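Local coordinates for uncharacterized protein (Bacteroides ovatus, PDB 3P02) that is of unknown function but couples an amino-terminal domain of the E-set clan to a BT_3044-like carboxy-terminal domain, both rich in beta strands, at residues S119-L124 with V148-L153; N33-T38 with S112-D117; N236-F241 with V277-V282. All blocks are in the same frame, centred on the assembly; numbering follows the deposited sequence. Where two conformers were deposited one is given.

Interaction 1 (S119-L124 with V148-L153); sequences SQKWAL and VLRPIL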
ATOM      1  N   SER A 119      -7.526  -3.285  -2.431  1.00  9.22           N
ATOM      2  CA  SER A 119      -7.287  -4.721  -2.583  1.00  9.42           C
ATOM      3  C   SER A 119      -6.443  -4.993  -3.863  1.00 12.83           C
ATOM      4  O   SER A 119      -5.978  -6.121  -4.096  1.00 11.82           O
ATOM      5  CB  SER A 119      -8.602  -5.505  -2.655  1.00 12.40           C
ATOM      6  OG  SER A 119      -9.278  -5.264  -3.882  1.00 14.67           O
ATOM      7  N   GLN A 120      -6.280  -3.950  -4.709  1.00  9.94           N
ATOM      8  CA  GLN A 120      -5.551  -4.029  -5.969  1.00  9.88           C
ATOM      9  C   GLN A 120      -4.240  -3.293  -5.874  1.00 12.65           C
ATOM     10  O   GLN A 120      -4.142  -2.360  -5.087  1.00 12.10           O
ATOM     11  CB  GLN A 120      -6.392  -3.403  -7.089  1.00 11.05           C
ATOM     12  CG  GLN A 120      -7.826  -3.935  -7.144  1.00 12.14           C
ATOM     13  CD  GLN A 120      -7.857  -5.390  -7.514  1.00 22.67           C
ATOM     14  OE1 GLN A 120      -7.465  -5.758  -8.627  1.00 21.30           O
ATOM     15  NE2 GLN A 120      -8.270  -6.266  -6.564  1.00 12.49           N
ATOM     16  N   LYS A 121      -3.229  -3.711  -6.654  1.00 11.33           N
ATOM     17  CA  LYS A 121      -1.926  -3.020  -6.679  1.00 10.24           C
ATOM     18  C   LYS A 121      -1.963  -2.054  -7.844  1.00 12.46           C
ATOM     19  O   LYS A 121      -2.066  -2.507  -8.985  1.00 13.92           O
ATOM     20  CB  LYS A 121      -0.744  -4.012  -6.848  1.00 13.53           C
ATOM     21  CG  LYS A 121      -0.499  -4.874  -5.621  1.00 25.10           C
ATOM     22  CD  LYS A 121       0.855  -5.608  -5.643  1.00 28.73           C
ATOM     23  CE  LYS A 121       0.967  -6.510  -6.842  1.00 22.80           C
ATOM     24  NZ  LYS A 121       2.015  -7.563  -6.685  1.00 14.30           N
ATOM     25  N   TRP A 122      -1.913  -0.756  -7.574  1.00 10.01           N
ATOM     26  CA  TRP A 122      -1.996   0.246  -8.631  1.00 10.05           C
ATOM     27  C   TRP A 122      -0.636   0.816  -8.945  1.00 12.22           C
ATOM     28  O   TRP A 122       0.196   0.986  -8.041  1.00 11.47           O
ATOM     29  CB  TRP A 122      -2.947   1.379  -8.197  1.00  8.28           C
ATOM     30  CG  TRP A 122      -4.320   0.882  -7.853  1.00  9.35           C
ATOM     31  CD1 TRP A 122      -4.811   0.617  -6.606  1.00 12.11           C
ATOM     32  CD2 TRP A 122      -5.361   0.549  -8.781  1.00  8.93           C
ATOM     33  NE1 TRP A 122      -6.097   0.127  -6.700  1.00 12.73           N
ATOM     34  CE2 TRP A 122      -6.463   0.082  -8.024  1.00 12.63           C
ATOM     35  CE3 TRP A 122      -5.460   0.572 -10.192  1.00 10.02           C
ATOM     36  CZ2 TRP A 122      -7.661  -0.322  -8.621  1.00 11.23           C
ATOM     37  CZ3 TRP A 122      -6.646   0.154 -10.793  1.00 10.90           C
ATOM     38  CH2 TRP A 122      -7.728  -0.291 -10.012  1.00 11.66           C
ATOM     39  N   ALA A 123      -0.427   1.201 -10.194  1.00  9.77           N
ATOM     40  CA  ALA A 123       0.852   1.814 -10.525  1.00  9.35           C
ATOM     41  C   ALA A 123       0.689   2.872 -11.591  1.00 11.11           C
ATOM     42  O   ALA A 123      -0.153   2.760 -12.471  1.00 10.96           O
ATOM     43  CB  ALA A 123       1.859   0.743 -10.975  1.00 10.52           C
ATOM     44  N   LEU A 124       1.548   3.882 -11.532  1.00  8.38           N
ATOM     45  CA  LEU A 124       1.567   4.979 -12.484  1.00  7.52           C
ATOM     46  C   LEU A 124       2.942   4.992 -13.198  1.00 10.96           C
ATOM     47  O   LEU A 124       3.954   5.352 -12.581  1.00 10.43           O
ATOM     48  CB  LEU A 124       1.288   6.317 -11.757  1.00  8.28           C
ATOM     49  CG  LEU A 124       1.381   7.577 -12.612  1.00 12.82           C
ATOM     50  CD1 LEU A 124       0.374   7.545 -13.793  1.00 13.50           C
ATOM     51  CD2 LEU A 124       1.200   8.845 -11.746  1.00 13.33           C
ATOM     52  N   VAL A 148       8.098   4.087 -12.186  1.00  9.75           N
ATOM     53  CA  VAL A 148       6.796   3.470 -11.940  1.00  9.67           C
ATOM     54  C   VAL A 148       6.452   3.733 -10.485  1.00 11.97           C
ATOM     55  O   VAL A 148       7.174   3.261  -9.601  1.00 12.11           O
ATOM     56  CB  VAL A 148       6.748   1.971 -12.271  1.00 12.50           C
ATOM     57  CG1 VAL A 148       5.335   1.431 -12.000  1.00 12.32           C
ATOM     58  CG2 VAL A 148       7.150   1.726 -13.717  1.00 12.63           C
ATOM     59  N   LEU A 149       5.364   4.472 -10.231  1.00 10.12           N
ATOM     60  CA  LEU A 149       5.004   4.848  -8.870  1.00  9.43           C
ATOM     61  C   LEU A 149       3.836   4.035  -8.373  1.00 11.94           C
ATOM     62  O   LEU A 149       2.821   3.943  -9.071  1.00 11.87           O
ATOM     63  CB  LEU A 149       4.653   6.339  -8.792  1.00  9.16           C
ATOM     64  CG  LEU A 149       5.673   7.309  -9.407  1.00 12.31           C
ATOM     65  CD1 LEU A 149       5.141   8.731  -9.283  1.00 13.11           C
ATOM     66  CD2 LEU A 149       7.042   7.196  -8.677  1.00 13.58           C
ATOM     67  N   ARG A 150       3.979   3.462  -7.165  1.00  8.59           N
ATOM     68  CA  ARG A 150       2.937   2.653  -6.533  0.50  9.41           C
ATOM     69  C   ARG A 150       2.381   3.386  -5.318  1.00 13.02           C
ATOM     70  O   ARG A 150       3.111   3.494  -4.327  1.00 12.92           O
ATOM     71  CB  ARG A 150       3.515   1.296  -6.096  0.50 11.45           C
ATOM     72  CG  ARG A 150       2.492   0.181  -6.169  0.50 25.51           C
ATOM     73  CD  ARG A 150       2.568  -0.773  -5.015  0.50 21.76           C
ATOM     74  NE  ARG A 150       1.230  -1.062  -4.502  0.50 21.06           N
ATOM     75  CZ  ARG A 150       0.939  -2.059  -3.681  0.50 29.67           C
ATOM     76  NH1 ARG A 150       1.890  -2.894  -3.277  0.50 29.32           N
ATOM     77  NH2 ARG A 150      -0.300  -2.232  -3.257  0.50  9.68           N
ATOM     78  N   PRO A 151       1.111   3.886  -5.323  1.00 10.28           N
ATOM     79  CA  PRO A 151       0.610   4.523  -4.095  1.00 10.21           C
ATOM     80  C   PRO A 151       0.344   3.483  -3.000  1.00 13.47           C
ATOM     81  O   PRO A 151      -0.241   2.414  -3.258  1.00 13.55           O
ATOM     82  CB  PRO A 151      -0.693   5.209  -4.520  1.00 12.23           C
ATOM     83  CG  PRO A 151      -1.135   4.480  -5.774  1.00 17.39           C
ATOM     84  CD  PRO A 151       0.095   3.879  -6.408  1.00 12.86           C
ATOM     85  N   ILE A 152       0.797   3.798  -1.771  1.00  9.71           N
ATOM     86  CA  ILE A 152       0.597   2.971  -0.576  0.50  9.52           C
ATOM     87  C   ILE A 152      -0.262   3.784   0.375  1.00 12.79           C
ATOM     88  O   ILE A 152       0.248   4.750   0.935  1.00 10.48           O
ATOM     89  CB  ILE A 152       1.961   2.570   0.075  0.50 11.51           C
ATOM     90  CG1 ILE A 152       2.884   1.841  -0.925  0.50 11.63           C
ATOM     91  CG2 ILE A 152       1.778   1.744   1.370  0.50 13.09           C
ATOM     92  CD1 ILE A 152       2.267   0.525  -1.542  0.50 13.01           C
ATOM     93  N   LEU A 153      -1.537   3.430   0.534  1.00  9.45           N
ATOM     94  CA  LEU A 153      -2.394   4.166   1.450  1.00  9.04           C
ATOM     95  C   LEU A 153      -2.064   3.779   2.896  1.00 10.33           C
ATOM     96  O   LEU A 153      -1.721   2.616   3.160  1.00  9.35           O
ATOM     97  CB  LEU A 153      -3.858   3.811   1.173  1.00 10.19           C
ATOM     98  CG  LEU A 153      -4.481   4.444  -0.065  1.00 14.47           C
ATOM     99  CD1 LEU A 153      -5.744   3.687  -0.438  1.00 15.84           C
ATOM    100  CD2 LEU A 153      -4.741   5.930   0.164  1.00 14.70           C
TER
HETATM  101  O   HOH W   1      -1.480   0.407  -4.818  1.00 15.32           O
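Lys121 and Arg150 show how two like-charged side chains can share a surface by meeting through carbon. Their chains cross obliquely, and the lysine lays its aliphatic part over one face of the guanidinium, with Lys121 CG 3.6 Å from Arg150 NH2. That CG stands anti to the lysine carbonyl carbon (chi1 -70°), which brings it over the plane; the amine then leads away and meets the Phe82 ring in a cation-pi contact, leaving Lys121 NZ 5.8 Å from Arg150 NH1. On the opposite face lies CD1 of Ile152, so in this conformer, one of two deposited for Arg150 and for Ile152, the guanidinium is sandwiched. Water 1 sits at its edge, in plane. It accepts from Arg150 NE (3.1 Å) and from Trp122 N (3.0 Å), and donates to Pro151 O (2.8 Å). The water thus stands where a direct backbone bond from Trp122 to Pro151 would continue the ladder, while Trp122 O faces Pro151 CD at 3.3 Å, since proline has no N-H to offer. Two residues further along each strand, Leu124 and Leu149 form an antiparallel hydrogen-bonded pair, N to O at 2.8 Å from Leu124 and 2.9 Å from Leu149. The Trp122 indole turns away and gives its NE1 to Asp117 O. Strand 122-130 is flanked on its far side by strand 83-84, through Arg83, strand 146-154 pairs in parallel with strand 25-30, through Thr25, and Leu66 of helix 65-74 covers Ala123 and Val148.

Interaction 2 (N33-T38 with S112-D117); sequences NSAKYT and SLDGLD. With EDO (1,2-ethanediol), chain G.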
ATOM      1  N   ASN A  33      -9.263  12.957   6.126  1.00 19.09           N
ATOM      2  CA  ASN A  33     -10.615  13.282   5.664  0.80 19.89           C
ATOM      3  C   ASN A  33     -10.667  13.021   4.149  1.00 22.83           C
ATOM      4  O   ASN A  33     -11.686  12.569   3.617  1.00 22.44           O
ATOM      5  CB  ASN A  33     -10.965  14.740   5.989  0.80 21.94           C
ATOM      6  CG  ASN A  33     -11.235  15.042   7.454  0.80 50.81           C
ATOM      7  OD1 ASN A  33     -11.562  14.163   8.264  0.80 46.00           O
ATOM      8  ND2 ASN A  33     -11.160  16.320   7.816  0.80 44.20           N
ATOM      9  N   SER A  34      -9.513  13.227   3.494  1.00 18.02           N
ATOM     10  CA  SER A  34      -9.272  12.966   2.078  0.50 16.92           C
ATOM     11  C   SER A  34      -7.952  12.214   1.978  1.00 19.29           C
ATOM     12  O   SER A  34      -7.186  12.210   2.945  1.00 18.09           O
ATOM     13  CB  SER A  34      -9.234  14.274   1.280  0.50 19.43           C
ATOM     14  OG  SER A  34      -8.108  15.070   1.618  0.50 20.18           O
ATOM     15  N   ALA A  35      -7.669  11.605   0.831  1.00 15.77           N
ATOM     16  CA  ALA A  35      -6.413  10.886   0.631  1.00 13.71           C
ATOM     17  C   ALA A  35      -5.591  11.634  -0.437  1.00 17.63           C
ATOM     18  O   ALA A  35      -5.422  11.165  -1.568  1.00 17.86           O
ATOM     19  CB  ALA A  35      -6.708   9.455   0.228  1.00 13.17           C
ATOM     20  N   LYS A  36      -5.130  12.838  -0.078  1.00 15.28           N
ATOM     21  CA  LYS A  36      -4.375  13.699  -0.982  1.00 16.16           C
ATOM     22  C   LYS A  36      -2.912  13.849  -0.577  1.00 22.26           C
ATOM     23  O   LYS A  36      -2.590  14.043   0.602  1.00 22.86           O
ATOM     24  CB  LYS A  36      -5.006  15.088  -1.045  1.00 19.61           C
ATOM     25  CG  LYS A  36      -6.353  15.106  -1.736  1.00 21.50           C
ATOM     26  CD  LYS A  36      -6.813  16.560  -1.912  1.00 39.64           C
ATOM     27  CE  LYS A  36      -8.192  16.660  -2.522  1.00 52.34           C
ATOM     28  NZ  LYS A  36      -9.267  16.250  -1.576  1.00 63.00           N
ATOM     29  N   TYR A  37      -2.020  13.780  -1.574  1.00 17.69           N
ATOM     30  CA  TYR A  37      -0.591  13.935  -1.372  1.00 16.83           C
ATOM     31  C   TYR A  37       0.064  14.343  -2.690  1.00 19.93           C
ATOM     32  O   TYR A  37      -0.243  13.753  -3.739  1.00 18.03           O
ATOM     33  CB  TYR A  37       0.038  12.631  -0.853  1.00 17.96           C
ATOM     34  CG  TYR A  37       1.528  12.719  -0.601  1.00 20.07           C
ATOM     35  CD1 TYR A  37       2.039  13.526   0.416  1.00 23.04           C
ATOM     36  CD2 TYR A  37       2.426  11.965  -1.347  1.00 21.83           C
ATOM     37  CE1 TYR A  37       3.410  13.613   0.654  1.00 25.53           C
ATOM     38  CE2 TYR A  37       3.804  12.041  -1.116  1.00 23.60           C
ATOM     39  CZ  TYR A  37       4.289  12.858  -0.103  1.00 35.18           C
ATOM     40  OH  TYR A  37       5.643  12.970   0.126  1.00 40.71           O
ATOM     41  N   THR A  38       0.980  15.310  -2.636  1.00 17.55           N
ATOM     42  CA  THR A  38       1.786  15.684  -3.804  1.00 18.13           C
ATOM     43  C   THR A  38       3.140  15.026  -3.652  1.00 19.56           C
ATOM     44  O   THR A  38       3.854  15.300  -2.690  1.00 20.37           O
ATOM     45  CB  THR A  38       1.909  17.182  -3.994  1.00 24.71           C
ATOM     46  OG1 THR A  38       0.607  17.707  -4.203  1.00 25.44           O
ATOM     47  CG2 THR A  38       2.819  17.536  -5.195  1.00 21.22           C
ATOM     48  N   SER A 112      -4.913  11.926  -5.624  1.00 11.29           N
ATOM     49  CA  SER A 112      -6.221  12.133  -4.981  0.50 10.42           C
ATOM     50  C   SER A 112      -6.871  10.774  -4.957  1.00 13.19           C
ATOM     51  O   SER A 112      -7.457  10.351  -5.952  1.00 12.60           O
ATOM     52  CB  SER A 112      -7.042  13.159  -5.758  0.50 11.52           C
ATOM     53  OG  SER A 112      -6.408  14.427  -5.731  0.50 11.07           O
ATOM     54  N   LEU A 113      -6.646  10.012  -3.862  1.00 12.09           N
ATOM     55  CA  LEU A 113      -7.035   8.602  -3.834  1.00 12.06           C
ATOM     56  C   LEU A 113      -8.289   8.213  -3.080  1.00 13.08           C
ATOM     57  O   LEU A 113      -8.483   7.013  -2.853  1.00 13.05           O
ATOM     58  CB  LEU A 113      -5.845   7.803  -3.263  1.00 11.30           C
ATOM     59  CG  LEU A 113      -4.444   8.141  -3.874  1.00 15.07           C
ATOM     60  CD1 LEU A 113      -3.384   7.256  -3.279  1.00 16.20           C
ATOM     61  CD2 LEU A 113      -4.436   7.962  -5.417  1.00 14.88           C
ATOM     62  N   ASP A 114      -9.171   9.170  -2.776  1.00 12.42           N
ATOM     63  CA  ASP A 114     -10.439   8.827  -2.108  1.00 12.07           C
ATOM     64  C   ASP A 114     -11.177   7.780  -2.908  1.00 15.87           C
ATOM     65  O   ASP A 114     -11.275   7.880  -4.138  1.00 15.56           O
ATOM     66  CB  ASP A 114     -11.311  10.079  -1.925  1.00 14.22           C
ATOM     67  CG  ASP A 114     -10.678  11.100  -1.014  1.00 26.45           C
ATOM     68  OD1 ASP A 114      -9.485  11.431  -1.224  1.00 27.93           O
ATOM     69  OD2 ASP A 114     -11.394  11.651  -0.170  1.00 30.77           O
ATOM     70  N   GLY A 115     -11.590   6.721  -2.228  1.00 14.52           N
ATOM     71  CA  GLY A 115     -12.320   5.652  -2.888  1.00 15.17           C
ATOM     72  C   GLY A 115     -11.481   4.628  -3.630  1.00 17.95           C
ATOM     73  O   GLY A 115     -12.047   3.670  -4.163  1.00 18.74           O
ATOM     74  N   LEU A 116     -10.128   4.782  -3.651  1.00 12.82           N
ATOM     75  CA  LEU A 116      -9.264   3.823  -4.337  1.00 12.84           C
ATOM     76  C   LEU A 116      -9.423   2.449  -3.710  1.00 14.06           C
ATOM     77  O   LEU A 116      -9.421   2.348  -2.480  1.00 15.11           O
ATOM     78  CB  LEU A 116      -7.794   4.268  -4.270  1.00 11.56           C
ATOM     79  CG  LEU A 116      -6.807   3.401  -5.079  1.00 13.28           C
ATOM     80  CD1 LEU A 116      -7.069   3.502  -6.587  1.00 12.66           C
ATOM     81  CD2 LEU A 116      -5.367   3.800  -4.769  1.00 14.53           C
ATOM     82  N   ASP A 117      -9.580   1.401  -4.532  1.00 11.67           N
ATOM     83  CA  ASP A 117      -9.708   0.015  -4.039  1.00 10.41           C
ATOM     84  C   ASP A 117      -8.345  -0.500  -3.617  1.00 10.61           C
ATOM     85  O   ASP A 117      -7.539  -0.880  -4.457  1.00 10.18           O
ATOM     86  CB  ASP A 117     -10.311  -0.887  -5.136  1.00 11.73           C
ATOM     87  CG  ASP A 117     -10.538  -2.336  -4.725  1.00 17.35           C
ATOM     88  OD1 ASP A 117     -10.120  -2.722  -3.593  1.00 14.76           O
ATOM     89  OD2 ASP A 117     -11.099  -3.090  -5.535  1.00 24.07           O
TER
HETATM   90  C1  EDO G   6     -10.415  11.114  -7.191  1.00 36.89           C
HETATM   91  O1  EDO G   6     -11.418  10.674  -8.125  1.00 44.33           O
HETATM   92  C2  EDO G   6     -10.391  10.207  -5.970  1.00 29.86           C
HETATM   93  O2  EDO G   6     -11.729   9.798  -5.689  1.00 44.42           O
HETATM   94  O   HOH W   2      -9.143  13.406  -2.951  1.00 40.08           O
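Ala35 is gripped at both backbone polar atoms by two consecutive residues, an instance of a side chain and a main chain sharing the work of holding the start of a strand. Its N-H reaches Asp114 OD1 at 2.7 Å, nearly straight at 171° but meeting the carboxylate from above, 42° out of its plane. Its carbonyl accepts from Leu113 N, and this bond too is almost linear, Leu113 N to Ala35 O measuring 2.8 Å. Beside these bonds Ala35 CB packs on Leu113 CB at 4.0 Å. The other carboxylate oxygen lies against Ser34, the residue before Ala35, with Asp114 OD2 3.4 Å from Ser34 CA.

Further out, OD1 has a second partner. Water 2 donates to Asp114 OD1 at 2.6 Å and accepts from Lys36 NZ at 3.2 Å. The lysine chain runs extended until a bend at its last torsion (chi4 72°) turns NZ to that water, so the opposite charges are linked through solvent, a setting that would probably help keep the carboxylate ionised. The aspartate is itself positioned by a type II beta turn from Leu113 to Leu116, closed by Leu116 N to Leu113 O; Gly115 takes the positive phi that such a turn wants at its third place, and its N-H goes to Tyr31 OH. A 1,2-ethanediol molecule, probably from the crystallisation liquor, makes a very short hydrogen bond through its O2 to Asp114 O.

Lys36 and Ser112 form an antiparallel non-hydrogen-bonded pair. The whole is the end of a two-strand ladder, 36-45 with 104-112, where the chain leaves by a tight turn while Leu113 packs against Val29, Pro151 and Leu153 of the other sheet, consistent with the sandwich architecture of E-set domains.

Interaction 3 (N236-F241 with V277-V282); sequences NEKLKF and VDYTSV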
ATOM      1  N   ASN A 236     -19.233 -10.073   1.246  1.00 12.91           N
ATOM      2  CA  ASN A 236     -19.462 -11.282   0.449  1.00 11.39           C
ATOM      3  C   ASN A 236     -20.416 -12.237   1.167  1.00 13.73           C
ATOM      4  O   ASN A 236     -20.009 -12.891   2.135  1.00 12.50           O
ATOM      5  CB  ASN A 236     -18.133 -11.974   0.142  1.00 10.69           C
ATOM      6  CG  ASN A 236     -18.302 -13.190  -0.747  1.00 14.98           C
ATOM      7  OD1 ASN A 236     -19.380 -13.404  -1.361  1.00 14.24           O
ATOM      8  ND2 ASN A 236     -17.253 -13.996  -0.876  1.00 10.69           N
ATOM      9  N   GLU A 237     -21.665 -12.351   0.675  0.50 12.21           N
ATOM     10  CA  GLU A 237     -22.670 -13.242   1.279  0.50 12.56           C
ATOM     11  C   GLU A 237     -22.245 -14.722   1.235  0.50 15.22           C
ATOM     12  O   GLU A 237     -22.654 -15.488   2.114  0.50 14.98           O
ATOM     13  CB  GLU A 237     -24.040 -13.072   0.608  0.50 14.80           C
ATOM     14  CG  GLU A 237     -24.685 -11.710   0.829  0.50 26.46           C
ATOM     15  CD  GLU A 237     -25.034 -11.315   2.255  0.50 55.27           C
ATOM     16  OE1 GLU A 237     -25.509 -12.181   3.025  0.50 54.08           O
ATOM     17  OE2 GLU A 237     -24.853 -10.123   2.594  0.50 54.40           O
ATOM     18  N   LYS A 238     -21.411 -15.114   0.243  1.00 12.51           N
ATOM     19  CA  LYS A 238     -20.923 -16.512   0.120  1.00 12.45           C
ATOM     20  C   LYS A 238     -19.966 -16.896   1.249  1.00 16.06           C
ATOM     21  O   LYS A 238     -19.830 -18.080   1.524  1.00 14.78           O
ATOM     22  CB  LYS A 238     -20.258 -16.772  -1.223  1.00 13.48           C
ATOM     23  CG  LYS A 238     -21.203 -16.557  -2.400  1.00 12.78           C
ATOM     24  CD  LYS A 238     -20.582 -17.106  -3.673  1.00 15.62           C
ATOM     25  CE  LYS A 238     -21.397 -16.729  -4.896  1.00 19.59           C
ATOM     26  NZ  LYS A 238     -21.026 -17.575  -6.052  1.00 16.57           N
ATOM     27  N   LEU A 239     -19.352 -15.909   1.942  1.00 13.53           N
ATOM     28  CA  LEU A 239     -18.475 -16.211   3.092  1.00 15.23           C
ATOM     29  C   LEU A 239     -19.221 -16.811   4.271  1.00 17.07           C
ATOM     30  O   LEU A 239     -18.591 -17.382   5.175  1.00 17.50           O
ATOM     31  CB  LEU A 239     -17.844 -14.908   3.592  1.00 15.31           C
ATOM     32  CG  LEU A 239     -16.457 -14.539   3.260  1.00 20.16           C
ATOM     33  CD1 LEU A 239     -15.984 -13.411   4.194  1.00 18.01           C
ATOM     34  CD2 LEU A 239     -15.497 -15.717   3.386  1.00 17.35           C
ATOM     35  N   LYS A 240     -20.563 -16.584   4.340  1.00 13.21           N
ATOM     36  CA  LYS A 240     -21.418 -16.998   5.453  1.00 12.81           C
ATOM     37  C   LYS A 240     -20.781 -16.474   6.745  1.00 16.52           C
ATOM     38  O   LYS A 240     -20.632 -17.202   7.727  1.00 15.81           O
ATOM     39  CB  LYS A 240     -21.656 -18.525   5.475  1.00 16.53           C
ATOM     40  CG  LYS A 240     -22.476 -18.998   4.279  1.00 27.67           C
ATOM     41  CD  LYS A 240     -22.372 -20.503   4.110  1.00 35.38           C
ATOM     42  CE  LYS A 240     -23.063 -21.016   2.872  1.00 43.56           C
ATOM     43  NZ  LYS A 240     -22.862 -22.490   2.729  1.00 38.04           N
ATOM     44  N   PHE A 241     -20.310 -15.210   6.680  1.00 12.79           N
ATOM     45  CA  PHE A 241     -19.673 -14.559   7.822  1.00 11.21           C
ATOM     46  C   PHE A 241     -20.627 -14.461   8.992  1.00 14.90           C
ATOM     47  O   PHE A 241     -21.738 -13.955   8.849  1.00 13.81           O
ATOM     48  CB  PHE A 241     -19.200 -13.157   7.417  1.00 10.69           C
ATOM     49  CG  PHE A 241     -18.478 -12.397   8.505  1.00  9.64           C
ATOM     50  CD1 PHE A 241     -17.092 -12.470   8.624  1.00 10.11           C
ATOM     51  CD2 PHE A 241     -19.175 -11.556   9.363  1.00 11.43           C
ATOM     52  CE1 PHE A 241     -16.419 -11.721   9.606  1.00 11.19           C
ATOM     53  CE2 PHE A 241     -18.506 -10.834  10.370  1.00 13.30           C
ATOM     54  CZ  PHE A 241     -17.136 -10.924  10.481  1.00 10.60           C
ATOM     55  N   VAL A 277     -16.761 -19.362   5.682  1.00  9.20           N
ATOM     56  CA  VAL A 277     -16.589 -20.541   4.858  0.50  9.09           C
ATOM     57  C   VAL A 277     -15.536 -20.277   3.777  1.00 11.75           C
ATOM     58  O   VAL A 277     -15.575 -19.212   3.133  1.00 11.27           O
ATOM     59  CB  VAL A 277     -17.967 -20.909   4.230  0.50 13.51           C
ATOM     60  CG1 VAL A 277     -17.843 -22.041   3.217  0.50 13.64           C
ATOM     61  CG2 VAL A 277     -18.989 -21.263   5.308  0.50 13.18           C
ATOM     62  N   ASP A 278     -14.653 -21.244   3.555  1.00  9.99           N
ATOM     63  CA  ASP A 278     -13.705 -21.218   2.461  1.00  9.78           C
ATOM     64  C   ASP A 278     -14.364 -22.081   1.380  1.00 12.31           C
ATOM     65  O   ASP A 278     -14.420 -23.313   1.518  1.00 14.01           O
ATOM     66  CB  ASP A 278     -12.340 -21.756   2.887  1.00 10.34           C
ATOM     67  CG  ASP A 278     -11.344 -21.849   1.747  1.00 12.30           C
ATOM     68  OD1 ASP A 278     -11.782 -21.867   0.548  1.00 13.96           O
ATOM     69  OD2 ASP A 278     -10.130 -21.917   2.030  1.00 16.37           O
ATOM     70  N   TYR A 279     -14.939 -21.451   0.352  1.00  9.74           N
ATOM     71  CA  TYR A 279     -15.659 -22.198  -0.679  1.00 10.26           C
ATOM     72  C   TYR A 279     -14.862 -22.250  -1.994  1.00 13.63           C
ATOM     73  O   TYR A 279     -15.422 -22.590  -3.036  1.00 13.97           O
ATOM     74  CB  TYR A 279     -17.066 -21.559  -0.886  1.00 10.27           C
ATOM     75  CG  TYR A 279     -17.021 -20.124  -1.380  1.00 10.66           C
ATOM     76  CD1 TYR A 279     -16.836 -19.063  -0.494  1.00 11.55           C
ATOM     77  CD2 TYR A 279     -17.195 -19.824  -2.734  1.00 10.85           C
ATOM     78  CE1 TYR A 279     -16.753 -17.751  -0.949  1.00 11.72           C
ATOM     79  CE2 TYR A 279     -17.163 -18.512  -3.192  1.00 11.08           C
ATOM     80  CZ  TYR A 279     -16.950 -17.475  -2.294  1.00 11.11           C
ATOM     81  OH  TYR A 279     -16.892 -16.172  -2.740  1.00 11.58           O
ATOM     82  N   THR A 280     -13.545 -21.886  -1.961  1.00 11.27           N
ATOM     83  CA  THR A 280     -12.776 -21.834  -3.210  1.00 13.27           C
ATOM     84  C   THR A 280     -11.449 -22.598  -3.165  1.00 18.72           C
ATOM     85  O   THR A 280     -10.936 -22.900  -4.245  1.00 18.72           O
ATOM     86  CB  THR A 280     -12.500 -20.357  -3.607  1.00 13.05           C
ATOM     87  OG1 THR A 280     -11.869 -19.689  -2.510  1.00 11.67           O
ATOM     88  CG2 THR A 280     -13.782 -19.589  -3.978  1.00 14.23           C
ATOM     89  N   SER A 281     -10.875 -22.890  -1.974  1.00 15.58           N
ATOM     90  CA  SER A 281      -9.571 -23.605  -1.906  1.00 16.03           C
ATOM     91  C   SER A 281      -9.637 -25.031  -2.398  1.00 20.05           C
ATOM     92  O   SER A 281      -8.679 -25.514  -3.022  1.00 19.76           O
ATOM     93  CB  SER A 281      -9.060 -23.677  -0.468  1.00 17.05           C
ATOM     94  OG  SER A 281      -8.647 -22.406  -0.026  1.00 24.80           O
ATOM     95  N   VAL A 282     -10.702 -25.745  -1.988  1.00 15.68           N
ATOM     96  CA  VAL A 282     -10.819 -27.161  -2.264  1.00 16.78           C
ATOM     97  C   VAL A 282     -11.808 -27.350  -3.385  1.00 22.70           C
ATOM     98  O   VAL A 282     -12.968 -26.955  -3.249  1.00 19.55           O
ATOM     99  CB  VAL A 282     -11.207 -28.014  -1.015  1.00 22.15           C
ATOM    100  CG1 VAL A 282     -11.307 -29.500  -1.361  1.00 21.66           C
ATOM    101  CG2 VAL A 282     -10.230 -27.801   0.138  1.00 22.87           C
TER
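The Tyr279 ring is held between two residues, Lys238 from the other segment and its own neighbour Thr280. Lys238 CB lies over one face in a CH-pi contact, 3.9 Å from the ring centroid and 27° off the normal; the lysine side chain crosses the tyrosine at about a right angle and carries on over the rim, bringing Lys238 CD to 3.7 Å from Tyr279 CE2. On the opposite face rests CG2 of Thr280, also offset toward the rim. At the edge, Asn236 meets the phenol tip to tip: Asn236 ND2 donates to Tyr279 OH at 2.9 Å, with the hydroxyl close to the amide plane although the amide and ring planes stand 67° apart. ND2 has a further acceptor in Asn209 O, and the other end of the amide makes an Asx turn, Lys238 N to Asn236 OD1 at 3.1 Å. The amide is therefore fixed from both ends, and the turn leads into the short 3-10 segment 237-239.

Where that segment closes, Val277 N donates to Leu239 O at 2.7 Å. Val277 O is buried beside Leu239 CD2, 3.5 Å away, and has no polar partner in the model. Just before the ring in sequence, Asp278 takes Thr280 N and Ser281 N on OD1 and Ser281 OG on OD2, shaping the exit of the strand, and OD2 also forms a salt bridge with Arg200.

In the large antiparallel sheet, strand 242-255 lies between 228-234 and 262-278. The loop joining the first two leans across to the end of the third, while Leu239 packs inward on Ala234 and Tyr210.

How the interactions relate
Interactions 1 and 2 belong to one neighbourhood, their centres about 12 Å apart. Residues 33-38 and 112-117 close one end of the four-stranded sheet, residues 119-124 and 148-153 pair within the mixed sheet, and the two touch where Leu113 CD1 packs on Pro151 CB at 3.6 Å. Since 112-117 leads almost directly into 119-124, the chain crosses here from one sheet to the other. Interaction 3 stands apart in the ten-stranded sheet, its centre about 27 Å from interaction 1 and about 31 Å from interaction 2, without contact. Strand 146-154, used in interaction 1, leads on toward the ten-stranded sheet, so the chain completes the amino-terminal sheets before building the other.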